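Local coordinates for protein CD180 antigen (Mus musculus, PDB 3T6Q) that may cooperate with MD-1 and TLR4 in the innate immune response of B cells to bacterial lipopolysaccharide, leading to NF-kappa-B activation, at residues A[536-540]-A[564-568]; A[582-586]-A[596-600]; A[167-173]-A[193-199]; A[181-187]-A[204-210]. The contacts are given in a common frame with arbitrary orientation. Residues are numbered along the deposited sequence.

Contact 1: residues A[536-540]-A[564-568]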
loop_
_atom_site.group_PDB
_atom_site.type_symbol
_atom_site.label_atom_id
_atom_site.label_comp_id
_atom_site.label_asym_id
_atom_site.label_seq_id
_atom_site.Cartn_x
_atom_site.Cartn_y
_atom_site.Cartn_z
ATOM N N SER A 536 -34.423 26.067 -41.571
ATOM C CA SER A 536 -33.606 27.242 -41.943
ATOM C C SER A 536 -34.353 28.530 -41.697
ATOM O O SER A 536 -33.962 29.349 -40.866
ATOM C CB SER A 536 -33.108 27.153 -43.402
ATOM O OG SER A 536 -34.199 26.869 -44.296
ATOM N N ILE A 537 -35.443 28.694 -42.440
ATOM C CA ILE A 537 -36.325 29.841 -42.318
ATOM C C ILE A 537 -37.616 29.410 -41.621
ATOM O O ILE A 537 -38.168 28.388 -41.991
ATOM C CB ILE A 537 -36.676 30.397 -43.749
ATOM C CG1 ILE A 537 -35.395 30.971 -44.353
ATOM C CG2 ILE A 537 -37.788 31.458 -43.661
ATOM C CD1 ILE A 537 -35.586 31.771 -45.634
ATOM N N ILE A 538 -38.077 30.211 -40.634
ATOM C CA ILE A 538 -39.346 29.990 -39.932
ATOM C C ILE A 538 -40.210 31.227 -40.156
ATOM O O ILE A 538 -39.992 32.262 -39.545
ATOM C CB ILE A 538 -39.104 29.734 -38.418
ATOM C CG1 ILE A 538 -38.194 28.509 -38.259
ATOM C CG2 ILE A 538 -40.417 29.526 -37.630
ATOM C CD1 ILE A 538 -37.662 28.371 -36.839
ATOM N N LEU A 539 -41.209 31.094 -41.010
ATOM C CA LEU A 539 -41.993 32.265 -41.415
ATOM C C LEU A 539 -42.877 32.714 -40.280
ATOM O O LEU A 539 -43.161 31.907 -39.369
ATOM C CB LEU A 539 -42.796 31.973 -42.677
ATOM C CG LEU A 539 -41.906 31.892 -43.935
ATOM C CD1 LEU A 539 -42.724 31.325 -45.069
ATOM C CD2 LEU A 539 -41.307 33.246 -44.340
ATOM N N PRO A 540 -43.307 34.004 -40.315
ATOM C CA PRO A 540 -44.063 34.599 -39.212
ATOM C C PRO A 540 -45.272 33.796 -38.793
ATOM O O PRO A 540 -45.536 33.738 -37.601
ATOM C CB PRO A 540 -44.516 35.984 -39.756
ATOM C CG PRO A 540 -43.783 36.192 -41.043
ATOM C CD PRO A 540 -42.893 35.017 -41.323
ATOM N N SER A 564 -34.516 37.499 -44.932
ATOM C CA SER A 564 -35.583 36.571 -45.277
ATOM C C SER A 564 -36.113 35.897 -43.985
ATOM O O SER A 564 -37.221 35.357 -43.967
ATOM C CB SER A 564 -35.106 35.488 -46.267
ATOM O OG SER A 564 -34.566 36.045 -47.466
ATOM N N ASN A 565 -35.299 35.916 -42.933
ATOM C CA ASN A 565 -35.715 35.325 -41.651
ATOM C C ASN A 565 -35.933 36.330 -40.485
ATOM O O ASN A 565 -35.957 35.893 -39.315
ATOM C CB ASN A 565 -34.708 34.233 -41.254
ATOM C CG ASN A 565 -35.345 33.072 -40.444
ATOM O OD1 ASN A 565 -36.574 32.887 -40.433
ATOM N ND2 ASN A 565 -34.490 32.262 -39.785
ATOM N N ILE A 566 -36.105 37.640 -40.769
ATOM C CA ILE A 566 -36.071 38.650 -39.657
ATOM C C ILE A 566 -37.111 38.429 -38.595
ATOM O O ILE A 566 -36.798 38.652 -37.445
ATOM C CB ILE A 566 -36.301 40.171 -39.982
ATOM C CG1 ILE A 566 -36.769 40.414 -41.382
ATOM C CG2 ILE A 566 -35.180 41.049 -39.412
ATOM C CD1 ILE A 566 -38.217 40.085 -41.523
ATOM N N TYR A 567 -38.327 38.032 -38.975
ATOM C CA TYR A 567 -39.419 37.812 -38.002
ATOM C C TYR A 567 -39.069 36.742 -36.963
ATOM O O TYR A 567 -39.281 36.937 -35.752
ATOM C CB TYR A 567 -40.749 37.526 -38.695
ATOM C CG TYR A 567 -41.250 38.759 -39.414
ATOM C CD1 TYR A 567 -41.610 39.902 -38.691
ATOM C CD2 TYR A 567 -41.294 38.812 -40.794
ATOM C CE1 TYR A 567 -42.035 41.051 -39.333
ATOM C CE2 TYR A 567 -41.724 39.955 -41.451
ATOM C CZ TYR A 567 -42.089 41.070 -40.717
ATOM O OH TYR A 567 -42.516 42.209 -41.365
ATOM N N PHE A 568 -38.481 35.643 -37.419
ATOM C CA PHE A 568 -37.975 34.665 -36.477
ATOM C C PHE A 568 -36.819 35.206 -35.625
ATOM O O PHE A 568 -36.784 34.968 -34.419
ATOM C CB PHE A 568 -37.570 33.340 -37.172
ATOM C CG PHE A 568 -36.918 32.360 -36.235
ATOM C CD1 PHE A 568 -35.573 32.067 -36.329
ATOM C CD2 PHE A 568 -37.669 31.764 -35.220
ATOM C CE1 PHE A 568 -34.971 31.180 -35.440
ATOM C CE2 PHE A 568 -37.080 30.886 -34.327
ATOM C CZ PHE A 568 -35.733 30.592 -34.434
HETATM O O HOH W 1 -38.838 34.606 -40.153
#
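Ile538, Asn565 and Ile537 give up the most surface where residues 536-540 of the last leucine-rich repeat meet the start of a C-terminal helix. Ile538 points toward the helix and lays its terminal methyl over a face of the Phe568 ring, a CH-pi contact with CD1 of Ile538 3.7 Å from the Phe568 ring centroid and 15° off the ring normal. A branched aliphatic chain suits this buried place, since it offers a methyl to the aromatic face and needs no polar partner. Asn565, at the N-cap position, uses its side chain to hold the incoming loop instead of capping the helix. Its OD1 accepts a hydrogen bond from Ile538 N (3.1 Å), while its ND2 is bonded to the backbone O of Asp560, so a side chain with a donor and an acceptor suits the place. A water adds a second link, donating to Ile538 O (2.7 Å) and to Asn565 OD1 (2.9 Å) and accepting from Phe568 N (2.9 Å). Ile537, whose CB points sideways, sits at the border of the contact, its CD1 3.8 Å from Ser564 CB. Leu543 of helix 543-547 packs on Ile538, Tyr567 and Phe568, and Phe568 also touches Leu554 and Leu598; the contact thus joins repeat 19 to helix 566-574 of the C-terminal cap.

Contact 2: residues A[582-586]-A[596-600]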
loop_
_atom_site.group_PDB
_atom_site.type_symbol
_atom_site.label_atom_id
_atom_site.label_comp_id
_atom_site.label_asym_id
_atom_site.label_seq_id
_atom_site.Cartn_x
_atom_site.Cartn_y
_atom_site.Cartn_z
ATOM N N THR A 582 -29.395 27.277 -26.588
ATOM C CA THR A 582 -29.097 28.472 -27.413
ATOM C C THR A 582 -27.613 28.648 -27.785
ATOM O O THR A 582 -27.331 29.180 -28.840
ATOM C CB THR A 582 -29.603 29.784 -26.803
ATOM O OG1 THR A 582 -28.952 30.008 -25.551
ATOM C CG2 THR A 582 -31.097 29.722 -26.618
ATOM N N GLU A 583 -26.671 28.200 -26.941
ATOM C CA GLU A 583 -25.242 28.235 -27.297
ATOM C C GLU A 583 -24.815 27.309 -28.470
ATOM O O GLU A 583 -23.721 27.484 -29.030
ATOM C CB GLU A 583 -24.358 27.944 -26.076
ATOM C CG GLU A 583 -24.532 28.904 -24.907
ATOM C CD GLU A 583 -23.622 28.542 -23.746
ATOM O OE1 GLU A 583 -23.242 27.355 -23.637
ATOM O OE2 GLU A 583 -23.272 29.440 -22.946
ATOM N N ASP A 584 -25.658 26.339 -28.817
ATOM C CA ASP A 584 -25.419 25.517 -30.004
ATOM C C ASP A 584 -26.460 25.754 -31.104
ATOM O O ASP A 584 -26.665 24.900 -31.963
ATOM C CB ASP A 584 -25.319 24.043 -29.615
ATOM C CG ASP A 584 -24.313 23.817 -28.495
ATOM O OD1 ASP A 584 -23.226 23.288 -28.780
ATOM O OD2 ASP A 584 -24.598 24.185 -27.342
ATOM N N THR A 585 -27.105 26.921 -31.059
ATOM C CA THR A 585 -28.107 27.324 -32.056
ATOM C C THR A 585 -27.483 28.457 -32.890
ATOM O O THR A 585 -27.491 29.610 -32.490
ATOM C CB THR A 585 -29.419 27.745 -31.379
ATOM O OG1 THR A 585 -29.832 26.674 -30.530
ATOM C CG2 THR A 585 -30.546 28.021 -32.433
ATOM N N LEU A 586 -26.935 28.070 -34.041
ATOM C CA LEU A 586 -25.999 28.890 -34.804
ATOM C C LEU A 586 -26.528 29.102 -36.215
ATOM O O LEU A 586 -27.282 28.260 -36.739
ATOM C CB LEU A 586 -24.626 28.197 -34.881
ATOM C CG LEU A 586 -24.048 27.523 -33.617
ATOM C CD1 LEU A 586 -22.745 26.767 -33.893
ATOM C CD2 LEU A 586 -23.850 28.535 -32.511
ATOM N N VAL A 596 -21.990 31.554 -35.990
ATOM C CA VAL A 596 -22.352 32.584 -34.995
ATOM C C VAL A 596 -23.694 32.206 -34.340
ATOM O O VAL A 596 -24.642 31.831 -35.029
ATOM C CB VAL A 596 -22.450 34.003 -35.640
ATOM C CG1 VAL A 596 -22.887 35.058 -34.646
ATOM C CG2 VAL A 596 -21.120 34.413 -36.291
ATOM N N ARG A 597 -23.765 32.320 -33.015
ATOM C CA ARG A 597 -24.996 32.114 -32.238
ATOM C C ARG A 597 -26.027 33.129 -32.650
ATOM O O ARG A 597 -25.683 34.308 -32.830
ATOM C CB ARG A 597 -24.712 32.320 -30.735
ATOM C CG ARG A 597 -23.810 31.268 -30.145
ATOM C CD ARG A 597 -23.365 31.621 -28.746
ATOM N NE ARG A 597 -22.474 30.574 -28.268
ATOM C CZ ARG A 597 -21.920 30.538 -27.060
ATOM N NH1 ARG A 597 -22.169 31.499 -26.179
ATOM N NH2 ARG A 597 -21.128 29.519 -26.734
ATOM N N LEU A 598 -27.286 32.698 -32.767
ATOM C CA LEU A 598 -28.343 33.633 -33.125
ATOM C C LEU A 598 -28.525 34.696 -32.064
ATOM O O LEU A 598 -28.982 35.793 -32.380
ATOM C CB LEU A 598 -29.708 32.957 -33.367
ATOM C CG LEU A 598 -30.020 31.798 -34.328
ATOM C CD1 LEU A 598 -31.354 32.060 -35.014
ATOM C CD2 LEU A 598 -28.964 31.479 -35.355
ATOM N N SER A 599 -28.206 34.359 -30.811
ATOM C CA SER A 599 -28.243 35.341 -29.718
ATOM C C SER A 599 -27.293 36.534 -29.985
ATOM O O SER A 599 -27.547 37.643 -29.522
ATOM C CB SER A 599 -27.954 34.683 -28.357
ATOM O OG SER A 599 -26.705 33.998 -28.371
ATOM N N ASP A 600 -26.240 36.312 -30.775
ATOM C CA ASP A 600 -25.304 37.386 -31.137
ATOM C C ASP A 600 -25.613 38.127 -32.451
ATOM O O ASP A 600 -24.787 38.916 -32.910
ATOM C CB ASP A 600 -23.865 36.853 -31.129
ATOM C CG ASP A 600 -23.487 36.252 -29.797
ATOM O OD1 ASP A 600 -24.047 36.720 -28.779
ATOM O OD2 ASP A 600 -22.665 35.307 -29.757
HETATM O O HOH W 2 -28.049 31.305 -30.174
HETATM O O HOH W 3 -26.802 31.777 -26.712
#
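The long side chain of Arg597 is fully extended beyond its m chi1, with chi2, chi3 and chi4 all near 180°, and this carries its guanidinium across to Glu583, whose CB lies over one face of it, 3.7 Å from Arg597 NH2. The m, t rotamer of Glu583 then places the carboxylate, though not squarely: Glu583 OE2 lies 4.0 Å from Arg597 NH1, a long salt bridge well out of the guanidinium plane, so charge attraction acts without a directed N-H. The aliphatic part of the arginine is used as well, its CG lying 3.6 Å from CD2 of Leu586. Both segments belong to the LRRCT module, the cysteine-containing cap that closes the C-terminal end of a leucine-rich-repeat solenoid; here they come together through a single bridge between Leu586 and Arg597, with Leu598 N donating to Thr585 O (3.1 Å). Leu598, with chi2 off the wells at -139°, brings CD2 to 3.5 Å from Leu586 C and is buried against Phe568 and Tyr572 of helix 566-574, a place for an apolar chain. The hydroxyls of Thr582 and Ser599 share a water, 3.0 Å from Thr582 OG1 and 2.8 Å from Ser599 OG. In Thr585 the m chi1 places OG1 to hydrogen-bond the backbone O of Asp581, so a hydroxyl can be satisfied in a buried position.

Contact 3: residues A[167-173]-A[193-199]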
loop_
_atom_site.group_PDB
_atom_site.type_symbol
_atom_site.label_atom_id
_atom_site.label_comp_id
_atom_site.label_asym_id
_atom_site.label_seq_id
_atom_site.Cartn_x
_atom_site.Cartn_y
_atom_site.Cartn_z
ATOM N N TYR A 167 -9.759 -11.421 9.552
ATOM C CA TYR A 167 -10.408 -11.914 10.758
ATOM C C TYR A 167 -11.302 -10.851 11.369
ATOM O O TYR A 167 -10.945 -9.681 11.418
ATOM C CB TYR A 167 -9.365 -12.343 11.811
ATOM C CG TYR A 167 -9.946 -13.142 12.958
ATOM C CD1 TYR A 167 -10.258 -14.499 12.800
ATOM C CD2 TYR A 167 -10.183 -12.545 14.195
ATOM C CE1 TYR A 167 -10.792 -15.239 13.848
ATOM C CE2 TYR A 167 -10.705 -13.280 15.250
ATOM C CZ TYR A 167 -11.012 -14.611 15.068
ATOM O OH TYR A 167 -11.520 -15.318 16.123
ATOM N N LEU A 168 -12.465 -11.274 11.850
ATOM C CA LEU A 168 -13.375 -10.368 12.534
ATOM C C LEU A 168 -13.609 -10.926 13.949
ATOM O O LEU A 168 -14.066 -12.073 14.116
ATOM C CB LEU A 168 -14.687 -10.257 11.761
ATOM C CG LEU A 168 -14.680 -9.803 10.283
ATOM C CD1 LEU A 168 -16.079 -9.982 9.677
ATOM C CD2 LEU A 168 -14.305 -8.348 10.201
ATOM N N SER A 169 -13.264 -10.142 14.968
ATOM C CA SER A 169 -13.343 -10.685 16.343
ATOM C C SER A 169 -14.547 -10.055 17.019
ATOM O O SER A 169 -15.104 -9.087 16.503
ATOM C CB SER A 169 -12.075 -10.336 17.125
ATOM O OG SER A 169 -12.066 -8.930 17.371
ATOM N N LYS A 170 -14.928 -10.581 18.187
ATOM C CA LYS A 170 -15.944 -9.939 19.031
ATOM C C LYS A 170 -15.634 -8.480 19.337
ATOM O O LYS A 170 -16.488 -7.599 19.230
ATOM C CB LYS A 170 -16.041 -10.685 20.368
ATOM C CG LYS A 170 -16.850 -11.967 20.352
ATOM C CD LYS A 170 -16.825 -12.599 21.740
ATOM C CE LYS A 170 -18.018 -13.500 21.965
ATOM N NZ LYS A 170 -18.043 -13.929 23.388
ATOM N N GLU A 171 -14.388 -8.228 19.720
ATOM C CA GLU A 171 -13.922 -6.873 20.034
ATOM C C GLU A 171 -14.074 -5.922 18.867
ATOM O O GLU A 171 -14.575 -4.795 19.033
ATOM C CB GLU A 171 -12.456 -6.936 20.438
ATOM C CG GLU A 171 -12.088 -5.974 21.538
ATOM C CD GLU A 171 -11.000 -6.539 22.424
ATOM O OE1 GLU A 171 -9.878 -6.752 21.910
ATOM O OE2 GLU A 171 -11.273 -6.771 23.627
ATOM N N ASP A 172 -13.653 -6.376 17.684
ATOM C CA ASP A 172 -13.864 -5.610 16.431
ATOM C C ASP A 172 -15.317 -5.228 16.266
ATOM O O ASP A 172 -15.647 -4.066 16.012
ATOM C CB ASP A 172 -13.471 -6.457 15.200
ATOM C CG ASP A 172 -11.977 -6.790 15.146
ATOM O OD1 ASP A 172 -11.195 -6.063 15.804
ATOM O OD2 ASP A 172 -11.588 -7.767 14.425
ATOM N N MET A 173 -16.179 -6.239 16.370
ATOM C CA MET A 173 -17.617 -6.032 16.174
ATOM C C MET A 173 -18.229 -5.144 17.256
ATOM O O MET A 173 -19.093 -4.328 16.951
ATOM C CB MET A 173 -18.367 -7.384 16.053
ATOM C CG MET A 173 -17.900 -8.287 14.906
ATOM S SD MET A 173 -17.839 -7.431 13.297
ATOM C CE MET A 173 -19.485 -6.773 13.207
ATOM N N GLY A 193 -11.524 -16.173 9.114
ATOM C CA GLY A 193 -12.192 -16.599 10.358
ATOM C C GLY A 193 -13.027 -15.489 10.935
ATOM O O GLY A 193 -12.742 -14.316 10.731
ATOM N N ILE A 194 -14.067 -15.864 11.671
ATOM C CA ILE A 194 -14.917 -14.936 12.407
ATOM C C ILE A 194 -15.087 -15.557 13.813
ATOM O O ILE A 194 -15.371 -16.756 13.953
ATOM C CB ILE A 194 -16.300 -14.764 11.721
ATOM C CG1 ILE A 194 -16.116 -14.113 10.318
ATOM C CG2 ILE A 194 -17.225 -13.882 12.577
ATOM C CD1 ILE A 194 -17.405 -13.975 9.528
ATOM N N GLU A 195 -14.850 -14.762 14.838
ATOM C CA GLU A 195 -14.891 -15.269 16.222
ATOM C C GLU A 195 -16.321 -15.670 16.548
ATOM O O GLU A 195 -17.215 -14.868 16.336
ATOM C CB GLU A 195 -14.439 -14.196 17.196
ATOM C CG GLU A 195 -14.080 -14.777 18.569
ATOM C CD GLU A 195 -13.585 -13.757 19.582
ATOM O OE1 GLU A 195 -13.354 -14.176 20.734
ATOM O OE2 GLU A 195 -13.451 -12.551 19.273
ATOM N N PRO A 196 -16.552 -16.920 17.010
ATOM C CA PRO A 196 -17.906 -17.314 17.400
ATOM C C PRO A 196 -18.490 -16.300 18.366
ATOM O O PRO A 196 -17.817 -15.873 19.300
ATOM C CB PRO A 196 -17.675 -18.661 18.105
ATOM C CG PRO A 196 -16.537 -19.242 17.333
ATOM C CD PRO A 196 -15.616 -18.052 17.132
ATOM N N GLY A 197 -19.711 -15.861 18.110
ATOM C CA GLY A 197 -20.353 -14.892 18.970
ATOM C C GLY A 197 -20.203 -13.465 18.526
ATOM O O GLY A 197 -20.925 -12.587 19.029
ATOM N N ALA A 198 -19.299 -13.217 17.569
ATOM C CA ALA A 198 -19.037 -11.840 17.105
ATOM C C ALA A 198 -20.255 -11.180 16.495
ATOM O O ALA A 198 -20.390 -9.958 16.564
ATOM C CB ALA A 198 -17.841 -11.781 16.132
ATOM N N PHE A 199 -21.157 -11.970 15.904
ATOM C CA PHE A 199 -22.345 -11.402 15.287
ATOM C C PHE A 199 -23.665 -11.560 16.055
ATOM O O PHE A 199 -24.734 -11.250 15.523
ATOM C CB PHE A 199 -22.487 -11.942 13.861
ATOM C CG PHE A 199 -21.598 -11.226 12.888
ATOM C CD1 PHE A 199 -22.111 -10.204 12.091
ATOM C CD2 PHE A 199 -20.238 -11.515 12.836
ATOM C CE1 PHE A 199 -21.289 -9.526 11.216
ATOM C CE2 PHE A 199 -19.410 -10.838 11.949
ATOM C CZ PHE A 199 -19.943 -9.851 11.141
HETATM O O HOH W 4 -19.590 -16.553 22.161
HETATM O O HOH W 5 -12.575 -10.465 20.665
#
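Glu195 turns its carboxylate onto the start of a neighbouring helix: its OE2 accepts a short hydrogen bond from Lys170 N (2.7 Å) and another from a water (2.7 Å) that in turn accepts from Glu171 N (3.0 Å). An extended glutamate, all three chi angles near 180°, is long enough to reach the neighbouring turn. Behind it, strands 167-168 and 193-194 form a small parallel sheet joining repeats 6 and 7, with Leu168 N bonded to Gly193 O (3.3 Å) and Glu195 N to Leu168 O (2.9 Å). A CB at Gly193 would crowd CD1 of Tyr167, which already lies 3.2 Å from Gly193 O. Gly197 sits in the type II turn from Glu195 to Ala198, at backbone angles that call for glycine and with Lys170 too close for a CB. Small Ala198 lets Met173 approach, its CB 3.7 Å from Met173 CG, and Met173 CE rests over a face of the Phe199 ring, 3.7 Å from Phe199 CZ. Ser169 and Asp172 make a capping box, Ser169 OG serving Asp172 N. Glu195 thus serves Lys170 N directly and Glu171 N through the water, and its negative charge beside the helix N terminus is electrostatically favourable.

Contact 4: residues A[181-187]-A[204-210]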
loop_
_atom_site.group_PDB
_atom_site.type_symbol
_atom_site.label_atom_id
_atom_site.label_comp_id
_atom_site.label_asym_id
_atom_site.label_seq_id
_atom_site.Cartn_x
_atom_site.Cartn_y
_atom_site.Cartn_z
ATOM N N ASN A 181 -28.253 0.484 11.638
ATOM C CA ASN A 181 -28.536 0.359 10.206
ATOM C C ASN A 181 -27.266 0.457 9.311
ATOM O O ASN A 181 -27.284 1.091 8.273
ATOM C CB ASN A 181 -29.509 1.457 9.780
ATOM C CG ASN A 181 -30.661 0.918 8.976
ATOM O OD1 ASN A 181 -31.349 -0.008 9.422
ATOM N ND2 ASN A 181 -30.910 1.510 7.807
ATOM N N LEU A 182 -26.179 -0.125 9.759
ATOM C CA LEU A 182 -24.898 0.157 9.156
ATOM C C LEU A 182 -24.682 -0.727 7.900
ATOM O O LEU A 182 -25.126 -1.888 7.864
ATOM C CB LEU A 182 -23.809 -0.089 10.177
ATOM C CG LEU A 182 -22.340 0.064 9.781
ATOM C CD1 LEU A 182 -22.009 1.507 9.440
ATOM C CD2 LEU A 182 -21.533 -0.347 10.990
ATOM N N SER A 183 -24.001 -0.159 6.898
ATOM C CA SER A 183 -23.585 -0.905 5.705
ATOM C C SER A 183 -22.097 -1.008 5.797
ATOM O O SER A 183 -21.405 0.006 5.900
ATOM C CB SER A 183 -23.963 -0.197 4.417
ATOM O OG SER A 183 -25.383 -0.136 4.283
ATOM N N LEU A 184 -21.599 -2.229 5.795
ATOM C CA LEU A 184 -20.195 -2.455 6.048
ATOM C C LEU A 184 -19.683 -3.189 4.789
ATOM O O LEU A 184 -20.195 -4.247 4.454
ATOM C CB LEU A 184 -20.080 -3.346 7.265
ATOM C CG LEU A 184 -18.850 -3.448 8.161
ATOM C CD1 LEU A 184 -18.615 -4.900 8.588
ATOM C CD2 LEU A 184 -17.551 -2.814 7.636
ATOM N N ASN A 185 -18.757 -2.586 4.042
ATOM C CA ASN A 185 -18.261 -3.219 2.808
ATOM C C ASN A 185 -16.895 -3.856 3.041
ATOM O O ASN A 185 -15.890 -3.145 3.287
ATOM C CB ASN A 185 -18.205 -2.183 1.664
ATOM C CG ASN A 185 -17.794 -2.824 0.331
ATOM O OD1 ASN A 185 -17.648 -4.050 0.243
ATOM N ND2 ASN A 185 -17.525 -2.001 -0.674
ATOM N N LEU A 186 -16.843 -5.187 2.995
ATOM C CA LEU A 186 -15.582 -5.923 3.059
ATOM C C LEU A 186 -15.196 -6.627 1.736
ATOM O O LEU A 186 -14.369 -7.549 1.733
ATOM C CB LEU A 186 -15.581 -6.947 4.195
ATOM C CG LEU A 186 -15.573 -6.282 5.571
ATOM C CD1 LEU A 186 -16.052 -7.235 6.671
ATOM C CD2 LEU A 186 -14.150 -5.780 5.876
ATOM N N ASN A 187 -15.781 -6.169 0.631
ATOM C CA ASN A 187 -15.414 -6.651 -0.719
ATOM C C ASN A 187 -13.901 -6.663 -0.884
ATOM O O ASN A 187 -13.262 -5.678 -0.590
ATOM C CB ASN A 187 -16.037 -5.703 -1.777
ATOM C CG ASN A 187 -15.748 -6.131 -3.218
ATOM O OD1 ASN A 187 -15.331 -7.259 -3.476
ATOM N ND2 ASN A 187 -15.983 -5.230 -4.161
ATOM N N PHE A 204 -27.534 -5.340 10.426
ATOM C CA PHE A 204 -26.900 -4.562 9.327
ATOM C C PHE A 204 -27.875 -4.254 8.234
ATOM O O PHE A 204 -28.802 -5.034 7.984
ATOM C CB PHE A 204 -25.749 -5.346 8.709
ATOM C CG PHE A 204 -24.535 -5.357 9.563
ATOM C CD1 PHE A 204 -23.575 -4.339 9.439
ATOM C CD2 PHE A 204 -24.372 -6.335 10.538
ATOM C CE1 PHE A 204 -22.464 -4.333 10.277
ATOM C CE2 PHE A 204 -23.263 -6.333 11.373
ATOM C CZ PHE A 204 -22.307 -5.326 11.241
ATOM N N GLN A 205 -27.675 -3.110 7.587
ATOM C CA GLN A 205 -28.338 -2.821 6.333
ATOM C C GLN A 205 -27.689 -3.666 5.218
ATOM O O GLN A 205 -28.360 -4.489 4.606
ATOM C CB GLN A 205 -28.302 -1.320 6.041
ATOM C CG GLN A 205 -28.593 -0.910 4.610
ATOM C CD GLN A 205 -29.883 -1.481 4.043
ATOM O OE1 GLN A 205 -29.894 -2.044 2.936
ATOM N NE2 GLN A 205 -30.971 -1.346 4.786
ATOM N N SER A 206 -26.405 -3.463 4.943
ATOM C CA SER A 206 -25.686 -4.254 3.894
ATOM C C SER A 206 -24.423 -4.801 4.475
ATOM O O SER A 206 -23.797 -4.149 5.294
ATOM C CB SER A 206 -25.288 -3.402 2.675
ATOM O OG SER A 206 -26.422 -2.972 1.980
ATOM N N LEU A 207 -24.056 -6.014 4.080
ATOM C CA LEU A 207 -22.755 -6.553 4.418
ATOM C C LEU A 207 -22.272 -7.097 3.087
ATOM O O LEU A 207 -22.990 -7.888 2.452
ATOM C CB LEU A 207 -22.847 -7.738 5.383
ATOM C CG LEU A 207 -22.876 -7.540 6.895
ATOM C CD1 LEU A 207 -22.920 -8.886 7.591
ATOM C CD2 LEU A 207 -21.652 -6.734 7.321
ATOM N N ASN A 208 -21.089 -6.675 2.673
ATOM C CA ASN A 208 -20.518 -7.143 1.378
ATOM C C ASN A 208 -19.219 -7.897 1.682
ATOM O O ASN A 208 -18.306 -7.316 2.285
ATOM C CB ASN A 208 -20.350 -5.906 0.446
ATOM C CG ASN A 208 -19.887 -6.273 -0.960
ATOM O OD1 ASN A 208 -19.016 -7.124 -1.115
ATOM N ND2 ASN A 208 -20.458 -5.632 -1.975
ATOM N N PHE A 209 -19.140 -9.187 1.300
ATOM C CA PHE A 209 -17.890 -9.936 1.387
ATOM C C PHE A 209 -17.474 -10.396 -0.022
ATOM O O PHE A 209 -17.007 -11.540 -0.196
ATOM C CB PHE A 209 -18.036 -11.193 2.270
ATOM C CG PHE A 209 -18.313 -10.899 3.732
ATOM C CD1 PHE A 209 -17.268 -10.687 4.636
ATOM C CD2 PHE A 209 -19.634 -10.847 4.196
ATOM C CE1 PHE A 209 -17.529 -10.448 5.993
ATOM C CE2 PHE A 209 -19.903 -10.613 5.542
ATOM C CZ PHE A 209 -18.855 -10.396 6.433
ATOM N N GLY A 210 -17.691 -9.538 -1.017
ATOM C CA GLY A 210 -17.371 -9.854 -2.408
ATOM C C GLY A 210 -16.014 -10.510 -2.643
ATOM O O GLY A 210 -14.972 -10.059 -2.112
#
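The parallel beta-sheet lining the concave side of the leucine-rich-repeat solenoid supplies this contact, in which the axes of strands 182-185 and 206-208, from consecutive repeats, approach to 4.7 Å and run parallel, at 6°. Leu184 gives both its backbone groups to this neighbour: its N donates to Ser206 O (3.0 Å) and its O accepts from Asn208 N (3.1 Å). Leu186 N likewise donates to Asn208 O (2.7 Å) and Gln205 N to Leu182 O (2.8 Å). Such stacking of one strand per repeat is the hallmark of the fold, each repeat turning its leucines or phenylalanines inward. Accordingly Leu184 CB meets Leu207 CD2 at 3.7 Å and Phe204 CE1 at 4.0 Å, while Leu186 CD1 lies 3.6 Å from Phe209 CE1; Leu168 of strand 167-168 touches both Leu186 and Phe209. On the other face, small Ser183 and Ser206 pack closely, OG of Ser183 being 3.6 Å from Ser206 CB. Asn185 and Asn208 each close an Asx turn where the strand ends: Asn185 OD1 accepts from Asn187 N (2.9 Å), and Asn208 OD1 from Gly210 N (2.8 Å). Asparagine suits both posts because its amide reaches two residues on; Asn185 ND2 bonds Asp159 of the preceding repeat.

How the contacts relate
From the N terminus, residues 167-173 come first, followed by 181-187, 193-199 and 204-210, so contacts 3 and 4 cross: each closes a loop of about one repeat, and the second opens before the first has shut. Contact 4 joins neighbouring turns along the concave sheet and contact 3 joins them farther round the coil; the two meet in the core, where Phe204 packs on Met173 and Phe199. Much later, on the opposite side of the chain's centre, contact 1 ties the final repeat to helix 566-574, and only after it closes does contact 2 pin a short loop within the C-terminal cap. Phe568 and Leu598 connect these last two.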